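Local structure of uncharacterized protein (4PAR) at residues 40-45 with 161-166; 181-186 with 311-316; 73-78 with 95-100; 65-70 with 148-153; 14-19 with 276-281. The protein probably cleaves DNA containing 5-hydroxymethylcytosine, pairing a Vsr-like endonuclease domain with an SRA-like domain that probably recognises the modified base. The protein carries 3 engineered substitutions. All blocks are in the same frame, centred on the assembly; numbering follows the deposited sequence.

Interaction 1 of 5, residues 40-45 with 161-166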
# COMPACT_ATOMS: atom_id res chain seq x y z
N PHE F 40 -11.50 -10.67 31.31
CA PHE F 40 -11.01 -11.10 30.01
C PHE F 40 -11.43 -12.52 29.63
O PHE F 40 -11.02 -13.05 28.60
CB PHE F 40 -9.49 -10.94 29.97
CG PHE F 40 -9.07 -9.50 29.96
CD1 PHE F 40 -8.85 -8.82 31.14
CD2 PHE F 40 -8.96 -8.81 28.76
CE1 PHE F 40 -8.48 -7.49 31.14
CE2 PHE F 40 -8.59 -7.48 28.75
CZ PHE F 40 -8.36 -6.82 29.94
N THR F 41 -12.27 -13.13 30.46
CA THR F 41 -12.99 -14.32 30.02
C THR F 41 -14.02 -13.89 28.97
O THR F 41 -14.61 -14.72 28.28
CB THR F 41 -13.68 -15.06 31.18
OG1 THR F 41 -14.70 -14.22 31.74
CG2 THR F 41 -12.67 -15.43 32.25
N LEU F 42 -14.23 -12.58 28.87
CA LEU F 42 -15.13 -11.99 27.89
C LEU F 42 -14.38 -11.52 26.65
O LEU F 42 -13.61 -10.57 26.71
CB LEU F 42 -15.88 -10.81 28.50
CG LEU F 42 -17.27 -11.06 29.10
CD1 LEU F 42 -17.27 -12.27 30.02
CD2 LEU F 42 -17.73 -9.82 29.84
N LYS F 43 -14.61 -12.18 25.52
CA LYS F 43 -14.01 -11.74 24.27
C LYS F 43 -14.71 -10.47 23.83
O LYS F 43 -15.91 -10.31 24.05
CB LYS F 43 -14.10 -12.83 23.20
CG LYS F 43 -13.42 -12.46 21.88
CD LYS F 43 -13.45 -13.61 20.89
CE LYS F 43 -12.83 -13.20 19.56
NZ LYS F 43 -12.81 -14.32 18.56
N PHE F 44 -13.96 -9.56 23.21
CA PHE F 44 -14.56 -8.33 22.69
C PHE F 44 -13.94 -7.93 21.36
O PHE F 44 -12.80 -8.30 21.05
CB PHE F 44 -14.43 -7.19 23.70
CG PHE F 44 -13.02 -6.74 23.95
CD1 PHE F 44 -12.42 -5.80 23.13
CD2 PHE F 44 -12.30 -7.25 25.01
CE1 PHE F 44 -11.13 -5.39 23.36
CE2 PHE F 44 -11.01 -6.84 25.24
CZ PHE F 44 -10.42 -5.91 24.41
N VAL F 45 -14.71 -7.19 20.56
CA VAL F 45 -14.25 -6.73 19.25
C VAL F 45 -14.60 -5.25 19.09
O VAL F 45 -15.70 -4.83 19.44
CB VAL F 45 -14.90 -7.53 18.09
CG1 VAL F 45 -14.26 -7.18 16.76
CG2 VAL F 45 -14.81 -9.02 18.34
N SER F 161 -25.44 -22.30 32.54
CA SER F 161 -24.38 -23.21 32.11
C SER F 161 -24.17 -23.18 30.60
O SER F 161 -23.68 -24.15 30.01
CB SER F 161 -24.68 -24.64 32.58
OG SER F 161 -24.95 -24.66 33.97
N THR F 162 -24.55 -22.07 29.97
CA THR F 162 -24.35 -21.89 28.54
C THR F 162 -23.09 -21.08 28.23
O THR F 162 -22.76 -20.86 27.07
CB THR F 162 -25.56 -21.18 27.88
OG1 THR F 162 -25.61 -19.81 28.31
CG2 THR F 162 -26.85 -21.88 28.25
N PHE F 163 -22.39 -20.63 29.27
CA PHE F 163 -21.25 -19.74 29.10
C PHE F 163 -19.93 -20.49 28.90
O PHE F 163 -19.57 -21.36 29.69
CB PHE F 163 -21.11 -18.80 30.30
CG PHE F 163 -19.90 -17.90 30.24
CD1 PHE F 163 -19.91 -16.75 29.47
CD2 PHE F 163 -18.76 -18.21 30.96
CE1 PHE F 163 -18.81 -15.92 29.42
CE2 PHE F 163 -17.65 -17.39 30.91
CZ PHE F 163 -17.67 -16.24 30.14
N LYS F 164 -19.22 -20.13 27.84
CA LYS F 164 -17.93 -20.73 27.52
C LYS F 164 -16.84 -19.67 27.59
O LYS F 164 -16.81 -18.75 26.78
CB LYS F 164 -17.97 -21.37 26.13
CG LYS F 164 -18.76 -22.68 26.07
CD LYS F 164 -19.11 -23.08 24.64
CE LYS F 164 -20.33 -22.31 24.14
NZ LYS F 164 -21.55 -22.61 24.94
N GLU F 165 -15.94 -19.81 28.56
CA GLU F 165 -14.92 -18.79 28.77
C GLU F 165 -13.97 -18.72 27.58
O GLU F 165 -13.82 -19.68 26.83
CB GLU F 165 -14.14 -19.05 30.06
CG GLU F 165 -13.30 -20.30 30.07
CD GLU F 165 -12.53 -20.47 31.37
OE1 GLU F 165 -12.61 -19.55 32.22
OE2 GLU F 165 -11.86 -21.50 31.54
N TRP F 166 -13.35 -17.57 27.41
CA TRP F 166 -12.58 -17.27 26.21
C TRP F 166 -11.12 -17.72 26.33
O TRP F 166 -10.46 -17.45 27.33
CB TRP F 166 -12.66 -15.78 25.93
CG TRP F 166 -11.85 -15.30 24.78
CD1 TRP F 166 -11.63 -15.94 23.60
CD2 TRP F 166 -11.13 -14.06 24.71
NE1 TRP F 166 -10.83 -15.17 22.79
CE2 TRP F 166 -10.50 -14.02 23.46
CE3 TRP F 166 -10.96 -12.99 25.59
CZ2 TRP F 166 -9.72 -12.94 23.06
CZ3 TRP F 166 -10.19 -11.93 25.20
CH2 TRP F 166 -9.58 -11.91 23.94
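Lys43 lies across the indole of Trp166, and this pair forms the dense part of a contact between two loops. One loop leads from helix 26-37 of the PD-(D/E)XK-type nuclease domain into strand 45-51; the other leaves helix 136-159, which ends in a Schellman motif at Ser161. The Lys43 chain crosses the ring at about a right angle. Its CB makes a CH-pi contact 3.6 Å from the centroid of the Trp166 five-membered ring, only 14° off the normal, and the extended chain carries CD to 3.6 Å from Trp166 NE1. Trp166 CG is anti to the backbone N (chi1 176°), and the second torsion then turns the indole. Phe40 O meets the same ring at its edge, near CE3, while Trp166 N donates a weak hydrogen bond to Thr41 O (3.2 Å). Tyr12 of helix 7-16 adds a further ring against Trp166.

Toward the solvent, at the exposed Glu165, the packing thins. Thr41 CG2 comes no nearer than 4.1 Å to Glu165 OE1, and the Thr41 hydroxyl has its hydrogen-bond partner elsewhere, in Asp39. A separate, looser apolar touch comes from Phe163, which also packs on Ile158 and Gln66: its CZ lies 4.0 Å from Leu42 CD1 and 3.9 Å from Thr41 OG1.

Interaction 2 of 5, residues 181-186 with 311-316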
# COMPACT_ATOMS: atom_id res chain seq x y z
N GLY F 181 -17.70 -31.39 20.31
CA GLY F 181 -18.72 -32.18 19.66
C GLY F 181 -19.56 -31.40 18.67
O GLY F 181 -20.18 -31.98 17.79
N ARG F 182 -19.57 -30.08 18.80
CA ARG F 182 -20.40 -29.26 17.92
C ARG F 182 -19.81 -27.89 17.59
O ARG F 182 -18.91 -27.40 18.26
CB ARG F 182 -21.79 -29.07 18.54
CG ARG F 182 -21.78 -28.43 19.92
CD ARG F 182 -23.20 -28.13 20.37
NE ARG F 182 -23.34 -28.11 21.82
CZ ARG F 182 -24.51 -28.09 22.45
NH1 ARG F 182 -25.64 -28.08 21.76
NH2 ARG F 182 -24.55 -28.08 23.78
N ILE F 183 -20.35 -27.31 16.53
CA ILE F 183 -20.01 -25.96 16.10
C ILE F 183 -21.29 -25.15 15.99
O ILE F 183 -22.19 -25.48 15.21
CB ILE F 183 -19.26 -25.96 14.76
CG1 ILE F 183 -17.88 -26.61 14.93
CG2 ILE F 183 -19.12 -24.54 14.23
CD1 ILE F 183 -17.07 -26.64 13.66
N SER F 184 -21.36 -24.08 16.78
CA SER F 184 -22.58 -23.29 16.92
C SER F 184 -22.37 -21.82 16.56
O SER F 184 -21.24 -21.33 16.51
CB SER F 184 -23.11 -23.40 18.35
OG SER F 184 -24.17 -22.49 18.57
N LEU F 185 -23.47 -21.13 16.30
CA LEU F 185 -23.42 -19.71 16.00
C LEU F 185 -23.23 -18.91 17.28
O LEU F 185 -22.64 -17.83 17.27
CB LEU F 185 -24.70 -19.26 15.29
CG LEU F 185 -24.88 -19.84 13.89
CD1 LEU F 185 -26.17 -19.33 13.26
CD2 LEU F 185 -23.69 -19.48 13.03
N ALA F 186 -23.73 -19.46 18.39
CA ALA F 186 -23.56 -18.82 19.68
C ALA F 186 -22.09 -18.83 20.09
O ALA F 186 -21.62 -17.91 20.76
CB ALA F 186 -24.40 -19.53 20.73
N VAL F 311 -23.86 -27.70 14.19
CA VAL F 311 -23.48 -28.92 13.47
C VAL F 311 -22.49 -29.77 14.25
O VAL F 311 -21.48 -29.27 14.76
CB VAL F 311 -22.89 -28.60 12.07
CG1 VAL F 311 -23.98 -28.13 11.12
CG2 VAL F 311 -21.79 -27.56 12.17
N GLN F 312 -22.77 -31.07 14.35
CA GLN F 312 -21.89 -31.98 15.06
C GLN F 312 -20.58 -32.19 14.30
O GLN F 312 -20.55 -32.11 13.07
CB GLN F 312 -22.60 -33.32 15.31
CG GLN F 312 -23.28 -33.92 14.08
CD GLN F 312 -24.08 -35.17 14.40
OE1 GLN F 312 -24.20 -35.57 15.56
NE2 GLN F 312 -24.61 -35.82 13.37
N THR F 313 -19.50 -32.44 15.03
CA THR F 313 -18.19 -32.65 14.41
C THR F 313 -17.80 -34.12 14.41
O THR F 313 -18.50 -34.96 14.98
CB THR F 313 -17.11 -31.84 15.14
OG1 THR F 313 -16.95 -32.34 16.47
CG2 THR F 313 -17.49 -30.38 15.20
N TYR F 314 -16.66 -34.44 13.78
CA TYR F 314 -16.22 -35.82 13.66
C TYR F 314 -14.70 -35.96 13.64
O TYR F 314 -14.00 -35.12 13.06
CB TYR F 314 -16.81 -36.46 12.39
CG TYR F 314 -18.32 -36.46 12.33
CD1 TYR F 314 -19.06 -37.44 12.99
CD2 TYR F 314 -19.01 -35.50 11.61
CE1 TYR F 314 -20.45 -37.45 12.93
CE2 TYR F 314 -20.40 -35.50 11.55
CZ TYR F 314 -21.11 -36.47 12.21
OH TYR F 314 -22.48 -36.48 12.15
N SER F 315 -14.19 -37.02 14.26
CA SER F 315 -12.75 -37.29 14.28
C SER F 315 -12.24 -37.64 12.88
O SER F 315 -13.01 -38.09 12.04
CB SER F 315 -12.45 -38.43 15.26
OG SER F 315 -12.86 -38.09 16.58
N PRO F 316 -10.93 -37.43 12.63
CA PRO F 316 -10.29 -37.79 11.36
C PRO F 316 -10.58 -39.23 10.92
O PRO F 316 -10.67 -40.12 11.75
CB PRO F 316 -8.81 -37.60 11.65
CG PRO F 316 -8.78 -36.50 12.65
CD PRO F 316 -9.99 -36.72 13.52
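Ile183 and Val311 form an antiparallel hydrogen-bonded pair, joining the short strand 182-184 to the end of strand 302-312 in the mixed sheet of the SRA-like domain. Their backbones bond in both directions, Ile183 N to Val311 O at 2.9 Å and Val311 N to Ile183 O at 3.0 Å. A third bond, from Thr313 N to Gly181 O (2.9 Å), carries the pairing on past the strands. Between these bonds sits the non-hydrogen-bonded pair Arg182 and Gln312, whose side chains lie on the face opposite to that of Ile183 and Val311, and here CA-H...O contacts supplement the ladder: Gln312 CA is 3.2 Å from Gly181 O.

Behind the backbone, Ile183, Val311 and Thr313 pack with their branches. Val311 CG2 lies 4.0 Å from Ile183 CB, and Phe287 of strand 283-295 lies against both residues. Further out, Gly181, the first residue beyond helix 174-180, has positive phi (103°). The same helix supplies Tyr177, whose carbonyl O is hydrogen-bonded to Thr313 OG1, a hydroxyl set between the backbone N and the carbonyl carbon (chi1 65°). Thr313 CG2, anti to the carbonyl carbon, lies 3.8 Å from Ile183 CG1, the two side chains crossing at about a right angle.

Interaction 3 of 5, residues 73-78 with 95-100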
# COMPACT_ATOMS: atom_id res chain seq x y z
N VAL F 73 -21.07 4.57 20.68
CA VAL F 73 -20.96 5.96 21.08
C VAL F 73 -21.82 6.83 20.15
O VAL F 73 -21.66 6.79 18.93
CB VAL F 73 -19.50 6.45 21.04
CG1 VAL F 73 -19.45 7.96 21.16
CG2 VAL F 73 -18.69 5.77 22.14
N ASP F 74 -22.74 7.59 20.74
CA ASP F 74 -23.54 8.56 19.98
C ASP F 74 -22.98 9.96 20.16
O ASP F 74 -22.94 10.50 21.26
CB ASP F 74 -25.02 8.55 20.40
CG ASP F 74 -25.90 9.45 19.51
OD1 ASP F 74 -25.36 10.22 18.69
OD2 ASP F 74 -27.15 9.40 19.64
N GLU F 75 -22.47 10.47 19.05
CA GLU F 75 -22.20 11.86 18.85
C GLU F 75 -23.13 12.32 17.77
O GLU F 75 -23.77 13.34 17.88
CB GLU F 75 -20.78 12.02 18.36
CG GLU F 75 -19.81 11.06 19.00
CD GLU F 75 -18.41 11.30 18.52
OE1 GLU F 75 -18.23 12.10 17.61
OE2 GLU F 75 -17.48 10.68 19.05
N GLY F 76 -23.20 11.56 16.69
CA GLY F 76 -24.12 11.89 15.64
C GLY F 76 -23.86 13.23 15.01
O GLY F 76 -24.04 14.25 15.63
N HIS F 77 -23.44 13.24 13.77
CA HIS F 77 -23.43 14.47 13.02
C HIS F 77 -22.12 15.12 12.75
O HIS F 77 -22.00 15.83 11.75
CB HIS F 77 -24.37 15.48 13.65
CG HIS F 77 -25.80 15.37 13.17
ND1 HIS F 77 -26.11 15.14 11.89
CD2 HIS F 77 -27.00 15.48 13.85
CE1 HIS F 77 -27.44 15.10 11.75
NE2 HIS F 77 -27.99 15.31 12.95
N HIS F 78 -21.12 14.95 13.59
CA HIS F 78 -19.89 15.65 13.32
C HIS F 78 -18.79 14.75 12.86
O HIS F 78 -17.90 15.16 12.11
CB HIS F 78 -19.45 16.37 14.57
CG HIS F 78 -20.59 16.94 15.36
ND1 HIS F 78 -20.82 18.25 15.44
CD2 HIS F 78 -21.55 16.32 16.13
CE1 HIS F 78 -21.88 18.47 16.22
NE2 HIS F 78 -22.33 17.29 16.64
N PRO F 95 -27.50 0.01 14.99
CA PRO F 95 -26.67 1.20 15.21
C PRO F 95 -27.16 2.44 14.47
O PRO F 95 -27.93 2.33 13.51
CB PRO F 95 -25.29 0.77 14.68
CG PRO F 95 -25.58 -0.35 13.75
CD PRO F 95 -26.74 -1.07 14.34
N LEU F 96 -26.73 3.61 14.92
CA LEU F 96 -27.13 4.87 14.29
C LEU F 96 -26.19 5.25 13.14
O LEU F 96 -26.53 6.09 12.31
CB LEU F 96 -27.15 5.99 15.33
CG LEU F 96 -28.32 6.15 16.31
CD1 LEU F 96 -29.13 4.88 16.47
CD2 LEU F 96 -27.80 6.61 17.66
N TYR F 97 -25.02 4.63 13.10
CA TYR F 97 -24.00 5.03 12.14
C TYR F 97 -23.81 3.98 11.07
O TYR F 97 -23.63 2.80 11.38
CB TYR F 97 -22.66 5.28 12.84
CG TYR F 97 -22.68 6.35 13.90
CD1 TYR F 97 -23.08 6.06 15.19
CD2 TYR F 97 -22.29 7.66 13.61
CE1 TYR F 97 -23.10 7.03 16.17
CE2 TYR F 97 -22.31 8.64 14.58
CZ TYR F 97 -22.71 8.32 15.86
OH TYR F 97 -22.74 9.27 16.84
N SER F 98 -23.82 4.40 9.82
CA SER F 98 -23.72 3.47 8.70
C SER F 98 -22.69 3.94 7.68
O SER F 98 -22.07 4.98 7.85
CB SER F 98 -25.08 3.29 8.04
OG SER F 98 -25.64 4.55 7.70
N ILE F 99 -22.51 3.16 6.62
CA ILE F 99 -21.55 3.50 5.58
C ILE F 99 -22.29 3.74 4.27
O ILE F 99 -23.28 3.07 3.99
CB ILE F 99 -20.52 2.38 5.38
CG1 ILE F 99 -20.02 1.87 6.74
CG2 ILE F 99 -19.36 2.85 4.52
CD1 ILE F 99 -19.37 2.95 7.58
N SER F 100 -21.81 4.69 3.47
CA SER F 100 -22.39 4.93 2.16
C SER F 100 -22.31 3.67 1.29
O SER F 100 -21.30 2.97 1.30
CB SER F 100 -21.69 6.10 1.46
OG SER F 100 -20.31 6.14 1.78
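Tyr97 points its ring end-first at the backbone of residues 74-76, where strand 69-74 runs out in the PD-(D/E)XK-type domain. The polar contacts converge on its hydroxyl. Glu75 N, in the plane of the ring at its edge, donates to Tyr97 OH at 2.5 Å with an angle of 146° at the hydrogen. Gly76 N also donates to this oxygen, but both modelled separations are too short to be trusted in detail.

Van der Waals contacts surround this point. Val73 O approaches Tyr97 CE1 obliquely, and Leu96 CD2 lies 3.5 Å from Asp74 OD2, the two side chains crossing at about a right angle. Beyond the pair, Lys23 makes a cation-pi contact with the Tyr97 ring, and Tyr25 N is hydrogen-bonded to Glu75 OE2.

The phenol oxygen thus appears to accept from Glu75 N and, less certainly, Gly76 N in the buried loop after strand 69-74, probably satisfying them where sheet pairing stops and tying the 85-87/97-99 hairpin to that strand end.

Interaction 4 of 5, residues 65-70 with 148-153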
# COMPACT_ATOMS: atom_id res chain seq x y z
N PRO F 65 -19.32 -10.83 21.59
CA PRO F 65 -19.93 -11.92 20.82
C PRO F 65 -20.61 -12.96 21.68
O PRO F 65 -21.66 -13.48 21.31
CB PRO F 65 -18.75 -12.54 20.07
CG PRO F 65 -17.71 -11.47 20.06
CD PRO F 65 -17.86 -10.78 21.37
N GLN F 66 -20.01 -13.28 22.82
CA GLN F 66 -20.53 -14.31 23.70
C GLN F 66 -21.86 -13.88 24.31
O GLN F 66 -22.73 -14.71 24.55
CB GLN F 66 -19.53 -14.64 24.80
CG GLN F 66 -18.15 -14.98 24.28
CD GLN F 66 -17.17 -15.21 25.40
OE1 GLN F 66 -16.04 -15.64 25.16
NE2 GLN F 66 -17.58 -14.92 26.62
N LEU F 67 -21.98 -12.59 24.59
CA LEU F 67 -23.18 -12.04 25.20
C LEU F 67 -24.14 -11.42 24.18
O LEU F 67 -25.25 -11.03 24.53
CB LEU F 67 -22.81 -10.99 26.26
CG LEU F 67 -22.15 -11.40 27.58
CD1 LEU F 67 -20.76 -12.00 27.38
CD2 LEU F 67 -22.07 -10.20 28.51
N GLY F 68 -23.71 -11.36 22.93
CA GLY F 68 -24.47 -10.67 21.90
C GLY F 68 -24.78 -9.23 22.28
O GLY F 68 -25.91 -8.77 22.13
N ILE F 69 -23.78 -8.52 22.78
CA ILE F 69 -24.00 -7.14 23.24
C ILE F 69 -23.13 -6.13 22.50
O ILE F 69 -21.93 -6.31 22.37
CB ILE F 69 -23.73 -6.99 24.74
CG1 ILE F 69 -24.76 -7.78 25.55
CG2 ILE F 69 -23.75 -5.53 25.14
CD1 ILE F 69 -24.78 -7.43 27.01
N HIS F 70 -23.75 -5.05 22.03
CA HIS F 70 -23.00 -3.99 21.40
C HIS F 70 -23.06 -2.71 22.21
O HIS F 70 -23.97 -2.49 23.00
CB HIS F 70 -23.50 -3.71 19.99
CG HIS F 70 -23.34 -4.85 19.05
ND1 HIS F 70 -22.32 -4.90 18.12
CD2 HIS F 70 -24.07 -5.98 18.87
CE1 HIS F 70 -22.43 -6.01 17.41
NE2 HIS F 70 -23.48 -6.68 17.85
N GLU F 148 -22.64 -2.96 34.33
CA GLU F 148 -23.53 -3.80 35.13
C GLU F 148 -24.41 -4.70 34.26
O GLU F 148 -24.64 -5.86 34.60
CB GLU F 148 -24.40 -2.94 36.06
CG GLU F 148 -23.76 -2.68 37.41
CD GLU F 148 -23.43 -3.96 38.16
OE1 GLU F 148 -24.17 -4.96 38.00
OE2 GLU F 148 -22.43 -3.97 38.91
N GLU F 149 -24.89 -4.17 33.15
CA GLU F 149 -25.68 -4.96 32.21
C GLU F 149 -24.85 -6.11 31.64
O GLU F 149 -25.33 -7.25 31.52
CB GLU F 149 -26.21 -4.08 31.07
CG GLU F 149 -27.41 -3.22 31.44
CD GLU F 149 -28.69 -4.03 31.60
OE1 GLU F 149 -28.71 -5.20 31.17
OE2 GLU F 149 -29.68 -3.49 32.14
N ILE F 150 -23.60 -5.82 31.31
CA ILE F 150 -22.67 -6.84 30.83
C ILE F 150 -22.47 -7.94 31.87
O ILE F 150 -22.58 -9.12 31.56
CB ILE F 150 -21.30 -6.23 30.48
CG1 ILE F 150 -21.43 -5.23 29.34
CG2 ILE F 150 -20.30 -7.32 30.12
CD1 ILE F 150 -20.12 -4.60 28.94
N LYS F 151 -22.17 -7.53 33.10
CA LYS F 151 -21.92 -8.49 34.17
C LYS F 151 -23.14 -9.37 34.43
O LYS F 151 -23.01 -10.58 34.64
CB LYS F 151 -21.50 -7.77 35.45
CG LYS F 151 -20.07 -7.26 35.44
CD LYS F 151 -19.68 -6.66 36.78
CE LYS F 151 -18.19 -6.35 36.83
NZ LYS F 151 -17.80 -5.72 38.12
N THR F 152 -24.33 -8.77 34.42
CA THR F 152 -25.53 -9.52 34.75
C THR F 152 -25.93 -10.44 33.60
O THR F 152 -26.51 -11.51 33.82
CB THR F 152 -26.70 -8.57 35.13
OG1 THR F 152 -27.72 -9.32 35.83
CG2 THR F 152 -27.31 -7.89 33.91
N ALA F 153 -25.60 -10.05 32.37
CA ALA F 153 -25.82 -10.93 31.23
C ALA F 153 -24.87 -12.12 31.33
O ALA F 153 -25.27 -13.27 31.09
CB ALA F 153 -25.60 -10.18 29.92
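Leu67 pushes its CD2 methyl into a hollow on helix 136-159 between Ile150 and Ala153, residues one turn apart. This is helix-on-sheet packing in the PD-(D/E)XK-type nuclease domain, with the turn before strand 69-74 and the first residue of that strand supplying the bumps. One wall of the hollow is the Ile150 CG2 methyl, 3.7 Å from Leu67 CD2; another is Ala153 CB, 3.8 Å from the same atom, and the carbonyl O of Ile150 lines it as well, 3.3 Å from Leu67 CD2. The side chains of Leu67 and Ile150 cross at about a right angle.

Ile69 is the second bump. Its CD1 comes up to Ala153 as well, so the small methyl of the alanine is shared by two larger side chains. Between the two bumps the backbone forms a G1 beta bulge: Gly68, with positive phi, and Ile69 both face Phe64. No hydrogen bond crosses the contact. Phe121 of strand 119-124 also touches Ile69, and Leu42 touches Ile150. The second bump ends at Ile69 CD1, 4.1 Å from Ala153 CB.

Interaction 5 of 5, residues 14-19 with 276-281; sequences IRQLGR and KDNLSS
Gln16 and Asn278 meet through one bend and one first torsion: chi2 of -71° swings the Gln16 CD round, and Asn278 CG lies between its backbone N and carbonyl carbon (chi1 66°). Gln16 NE2 then donates to Asn278 OD1 at 2.9 Å, the two amide planes being 76° apart. Arg19, extended from CG to NE, grips Asn278 end-on with two nitrogens. Its NH1 bonds to Asn278 O (2.9 Å) and its NH2 to Asn278 OD1 (3.0 Å), both acceptors lying in the guanidinium plane. Asn278 OD1 therefore takes two donors, which reach it from the same face of its amide. Arg19 NH2 also donates to Gln16 OE1 (2.8 Å), closing the network, while Thr46 holds Arg19 NE.

Leu279 sits between the arginines, with CD2 over one face of the Arg19 guanidinium and 3.7 Å from Arg15 CB. Arg15 bends at chi3, which turns NE; its NH1 bonds to Ser280 OG (2.6 Å), and the accompanying bond from NH2 is weak.

Close to bound DNA, whose phosphate Ser281 touches, arginine and amide donors of helix 7-16 and the loop after it thus meet neutral oxygens of an SRA-like domain loop: directional hydrogen bonds, rather than ion pairs, join the domains.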
# COMPACT_ATOMS: atom_id res chain seq x y z
N ILE F 14 -4.31 -5.05 22.76
CA ILE F 14 -3.68 -3.81 22.34
C ILE F 14 -4.17 -3.37 20.97
O ILE F 14 -4.53 -2.21 20.77
CB ILE F 14 -2.15 -3.92 22.31
CG1 ILE F 14 -1.61 -4.08 23.73
CG2 ILE F 14 -1.53 -2.69 21.70
CD1 ILE F 14 -2.25 -3.16 24.71
N ARG F 15 -4.21 -4.31 20.03
CA ARG F 15 -4.63 -3.98 18.67
C ARG F 15 -6.12 -3.65 18.55
O ARG F 15 -6.49 -2.85 17.70
CB ARG F 15 -4.27 -5.13 17.71
CG ARG F 15 -2.78 -5.37 17.61
CD ARG F 15 -2.47 -6.44 16.59
NE ARG F 15 -2.69 -5.96 15.23
CZ ARG F 15 -2.47 -6.68 14.14
NH1 ARG F 15 -2.01 -7.92 14.25
NH2 ARG F 15 -2.70 -6.16 12.94
N GLN F 16 -6.96 -4.25 19.39
CA GLN F 16 -8.39 -3.92 19.35
C GLN F 16 -8.63 -2.50 19.86
O GLN F 16 -9.52 -1.81 19.38
CB GLN F 16 -9.22 -4.92 20.17
CG GLN F 16 -9.28 -6.33 19.59
CD GLN F 16 -10.11 -6.45 18.32
OE1 GLN F 16 -11.04 -5.68 18.09
NE2 GLN F 16 -9.77 -7.42 17.49
N LEU F 17 -7.83 -2.09 20.84
CA LEU F 17 -7.96 -0.75 21.42
C LEU F 17 -7.01 0.23 20.73
O LEU F 17 -6.93 1.40 21.10
CB LEU F 17 -7.69 -0.80 22.92
CG LEU F 17 -8.62 -1.73 23.68
CD1 LEU F 17 -8.27 -1.80 25.15
CD2 LEU F 17 -10.06 -1.30 23.51
N GLY F 18 -6.30 -0.27 19.72
CA GLY F 18 -5.35 0.54 18.98
C GLY F 18 -5.77 0.88 17.56
O GLY F 18 -4.94 1.32 16.77
N ARG F 19 -7.04 0.68 17.23
CA ARG F 19 -7.51 0.96 15.88
C ARG F 19 -7.59 2.45 15.65
O ARG F 19 -7.82 3.22 16.59
CB ARG F 19 -8.89 0.35 15.63
CG ARG F 19 -8.94 -1.16 15.58
CD ARG F 19 -10.34 -1.60 15.22
NE ARG F 19 -10.63 -2.97 15.62
CZ ARG F 19 -10.32 -4.04 14.89
NH1 ARG F 19 -9.69 -3.88 13.73
NH2 ARG F 19 -10.62 -5.25 15.33
N LYS F 276 -12.47 -11.59 5.75
CA LYS F 276 -11.20 -11.01 6.17
C LYS F 276 -11.17 -10.91 7.70
O LYS F 276 -12.19 -10.59 8.32
CB LYS F 276 -11.00 -9.65 5.51
CG LYS F 276 -9.91 -8.79 6.11
CD LYS F 276 -9.85 -7.43 5.42
CE LYS F 276 -9.25 -6.38 6.34
NZ LYS F 276 -9.28 -5.01 5.74
N ASP F 277 -10.03 -11.21 8.32
CA ASP F 277 -9.90 -11.11 9.77
C ASP F 277 -9.97 -9.64 10.20
O ASP F 277 -9.34 -8.78 9.59
CB ASP F 277 -8.59 -11.75 10.23
CG ASP F 277 -8.48 -11.84 11.75
OD1 ASP F 277 -9.53 -11.75 12.43
OD2 ASP F 277 -7.35 -12.00 12.26
N ASN F 278 -10.74 -9.36 11.26
CA ASN F 278 -10.91 -7.98 11.72
C ASN F 278 -9.57 -7.34 12.09
O ASN F 278 -9.39 -6.13 11.98
CB ASN F 278 -11.89 -7.92 12.91
CG ASN F 278 -11.36 -8.60 14.16
OD1 ASN F 278 -10.35 -8.18 14.73
ND2 ASN F 278 -12.06 -9.63 14.61
N LEU F 279 -8.63 -8.17 12.52
CA LEU F 279 -7.24 -7.75 12.66
C LEU F 279 -6.39 -8.44 11.61
O LEU F 279 -6.64 -9.58 11.25
CB LEU F 279 -6.71 -8.08 14.05
CG LEU F 279 -7.19 -7.21 15.21
CD1 LEU F 279 -6.69 -7.80 16.52
CD2 LEU F 279 -6.70 -5.78 15.05
N SER F 280 -5.39 -7.73 11.10
CA SER F 280 -4.37 -8.33 10.24
C SER F 280 -4.89 -8.94 8.93
O SER F 280 -4.25 -9.83 8.38
CB SER F 280 -3.60 -9.42 11.01
OG SER F 280 -2.74 -8.85 11.99
N SER F 281 -6.06 -8.49 8.48
CA SER F 281 -6.43 -8.52 7.06
C SER F 281 -6.06 -9.78 6.26
O SER F 281 -5.63 -9.68 5.11
CB SER F 281 -5.81 -7.30 6.36
OG SER F 281 -6.20 -7.24 5.00

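The five contacts sort by place as well as chemistry. Interaction 3 is buried and relies on one hydroxyl among backbone groups; interactions 2 and 4 are partly buried, the former a backbone ladder and the latter an apolar side-chain packing without hydrogen bonds across it. Interactions 1 and 5 lie at the surface, one built around an aromatic face, the other around arginine and amide hydrogen bonds. Strand 69-74 serves both 3 and 4, whose centres are 22 Å apart. Interaction 1 touches both 4, through Gln66, and 5, through Val45 and Phe44. Interactions 3 and 4 stay within the nuclease domain and 2 within the SRA-like domain, whereas 5 bridges the two.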